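PDB 2WTB: peroxisomal fatty acid beta-oxidation multifunctional protein MFP2 from Arabidopsis thaliana, which catalyses the hydration of long-chain enoyl-CoAs and the NAD-dependent dehydrogenation of 3-hydroxyacyl-CoAs in peroxisomal fatty acid beta-oxidation. Local coordinates for residues 498-503 / 645-650. Numbering follows the deposited sequence.
Sequences VNRMFF and EGIAVK
Arg-500 and Glu-645 form an end-on, two-pronged salt bridge. Arg-500 NH1 donates to Glu-645 OE1 at 2.9 Å, with an N-H...O angle of 154°. Arg-500 NH2 donates to Glu-645 OE2 at 3.1 Å, and this bond is similarly straight. A weak third bond runs from Arg-500 NH2 back to Glu-645 OE1. Both oxygens lie close to the guanidinium plane. The two flat groups are not coplanar: their planes differ by 35°, and each nitrogen meets its oxygen from above the carboxylate plane. Ile-647 CG1 makes a van der Waals contact with the guanidinium edge, 3.8 Å from Arg-500 NH1.

The contact joins helix 498-514, in the C-terminal domain of the 3-hydroxyacyl-CoA dehydrogenase part, to the loop between helices 624-644 and 651-662. The two backbones stay well apart, with Arg-500 CA and Ile-647 CA 10.7 Å from each other. Arg-500 spans the gap because its chain is fully extended, with CG anti to the backbone N (chi1 176°).

Arg-500 NE also makes a salt bridge, to Glu-638 of helix 624-644. The buried arginine is therefore held by two acidic residues, which probably favour its positive charge. On the loop side, Gly-646 closes helix 624-644 in a Schellman motif just after Glu-645. Ile-647 is anchored by backbone hydrogen bonding to Gly-491.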
loop_
_atom_site.group_PDB
_atom_site.type_symbol
_atom_site.label_atom_id
_atom_site.label_comp_id
_atom_site.label_asym_id
_atom_site.label_seq_id
_atom_site.Cartn_x
_atom_site.Cartn_y
_atom_site.Cartn_z
ATOM N N VAL A 498 -14.695 3.322 6.695
ATOM C CA VAL A 498 -14.228 4.204 5.627
ATOM C C VAL A 498 -15.216 5.319 5.284
ATOM O O VAL A 498 -14.893 6.500 5.398
ATOM C CB VAL A 498 -13.900 3.409 4.349
ATOM C CG1 VAL A 498 -13.444 4.347 3.245
ATOM C CG2 VAL A 498 -12.839 2.360 4.642
ATOM N N ASN A 499 -16.417 4.941 4.858
ATOM C CA ASN A 499 -17.427 5.916 4.466
ATOM C C ASN A 499 -17.903 6.797 5.617
ATOM O O ASN A 499 -18.120 7.991 5.437
ATOM C CB ASN A 499 -18.617 5.222 3.802
ATOM C CG ASN A 499 -18.276 4.679 2.431
ATOM O OD1 ASN A 499 -19.082 3.990 1.805
ATOM N ND2 ASN A 499 -17.075 4.988 1.956
ATOM N N ARG A 500 -18.068 6.207 6.796
ATOM C CA ARG A 500 -18.474 6.974 7.968
ATOM C C ARG A 500 -17.398 7.983 8.352
ATOM O O ARG A 500 -17.691 9.065 8.854
ATOM C CB ARG A 500 -18.758 6.052 9.153
ATOM C CG ARG A 500 -19.086 6.808 10.428
ATOM C CD ARG A 500 -19.168 5.890 11.630
ATOM N NE ARG A 500 -19.344 6.648 12.866
ATOM C CZ ARG A 500 -19.360 6.106 14.078
ATOM N NH1 ARG A 500 -19.211 4.797 14.222
ATOM N NH2 ARG A 500 -19.524 6.874 15.146
ATOM N N MET A 501 -16.150 7.609 8.109
ATOM C CA MET A 501 -15.004 8.427 8.466
ATOM C C MET A 501 -14.981 9.723 7.663
ATOM O O MET A 501 -14.739 10.802 8.207
ATOM C CB MET A 501 -13.727 7.641 8.189
ATOM C CG MET A 501 -12.603 7.874 9.167
ATOM S SD MET A 501 -11.209 6.809 8.762
ATOM C CE MET A 501 -10.217 6.987 10.236
ATOM N N PHE A 502 -15.241 9.608 6.365
ATOM C CA PHE A 502 -15.091 10.731 5.447
ATOM C C PHE A 502 -16.402 11.403 5.048
ATOM O O PHE A 502 -16.423 12.233 4.138
ATOM C CB PHE A 502 -14.331 10.293 4.191
ATOM C CG PHE A 502 -12.846 10.216 4.382
ATOM C CD1 PHE A 502 -12.051 11.327 4.166
ATOM C CD2 PHE A 502 -12.245 9.038 4.784
ATOM C CE1 PHE A 502 -10.682 11.263 4.343
ATOM C CE2 PHE A 502 -10.877 8.968 4.961
ATOM C CZ PHE A 502 -10.096 10.082 4.740
ATOM N N PHE A 503 -17.495 11.057 5.718
ATOM C CA PHE A 503 -18.769 11.691 5.395
ATOM C C PHE A 503 -18.797 13.179 5.769
ATOM O O PHE A 503 -19.410 13.977 5.061
ATOM C CB PHE A 503 -19.967 10.919 5.973
ATOM C CG PHE A 503 -20.393 11.368 7.345
ATOM C CD1 PHE A 503 -21.051 12.575 7.524
ATOM C CD2 PHE A 503 -20.168 10.564 8.451
ATOM C CE1 PHE A 503 -21.449 12.985 8.783
ATOM C CE2 PHE A 503 -20.566 10.965 9.712
ATOM C CZ PHE A 503 -21.209 12.177 9.878
ATOM N N GLU A 645 -15.719 3.919 19.962
ATOM C CA GLU A 645 -16.858 3.008 19.983
ATOM C C GLU A 645 -16.444 1.551 19.792
ATOM O O GLU A 645 -17.253 0.639 19.967
ATOM C CB GLU A 645 -17.876 3.406 18.916
ATOM C CG GLU A 645 -18.600 4.702 19.214
ATOM C CD GLU A 645 -19.451 5.165 18.053
ATOM O OE1 GLU A 645 -19.587 4.397 17.079
ATOM O OE2 GLU A 645 -19.979 6.296 18.112
ATOM N N GLY A 646 -15.186 1.336 19.429
ATOM C CA GLY A 646 -14.681 -0.007 19.217
ATOM C C GLY A 646 -14.949 -0.520 17.815
ATOM O O GLY A 646 -14.680 -1.681 17.511
ATOM N N ILE A 647 -15.482 0.346 16.957
ATOM C CA ILE A 647 -15.760 -0.033 15.578
ATOM C C ILE A 647 -14.479 -0.460 14.877
ATOM O O ILE A 647 -14.479 -1.392 14.074
ATOM C CB ILE A 647 -16.415 1.115 14.796
ATOM C CG1 ILE A 647 -17.772 1.460 15.412
ATOM C CG2 ILE A 647 -16.581 0.739 13.331
ATOM C CD1 ILE A 647 -18.780 0.339 15.314
ATOM N N ALA A 648 -13.386 0.229 15.190
ATOM C CA ALA A 648 -12.077 -0.123 14.655
ATOM C C ALA A 648 -11.219 -0.725 15.755
ATOM O O ALA A 648 -11.240 -0.262 16.897
ATOM C CB ALA A 648 -11.399 1.094 14.060
ATOM N N VAL A 649 -10.466 -1.760 15.406
ATOM C CA VAL A 649 -9.664 -2.490 16.378
ATOM C C VAL A 649 -8.566 -1.623 16.977
ATOM O O VAL A 649 -8.331 -1.648 18.184
ATOM C CB VAL A 649 -9.014 -3.731 15.742
ATOM C CG1 VAL A 649 -7.912 -4.276 16.639
ATOM C CG2 VAL A 649 -10.066 -4.789 15.458
ATOM N N LYS A 650 -7.899 -0.858 16.123
ATOM C CA LYS A 650 -6.758 -0.060 16.543
ATOM C C LYS A 650 -6.597 1.155 15.637
ATOM O O LYS A 650 -6.981 1.122 14.467
ATOM C CB LYS A 650 -5.489 -0.910 16.512
ATOM C CG LYS A 650 -5.104 -1.385 15.122
ATOM C CD LYS A 650 -3.916 -2.332 15.165
ATOM C CE LYS A 650 -4.351 -3.759 15.465
ATOM N NZ LYS A 650 -5.115 -4.352 14.330
#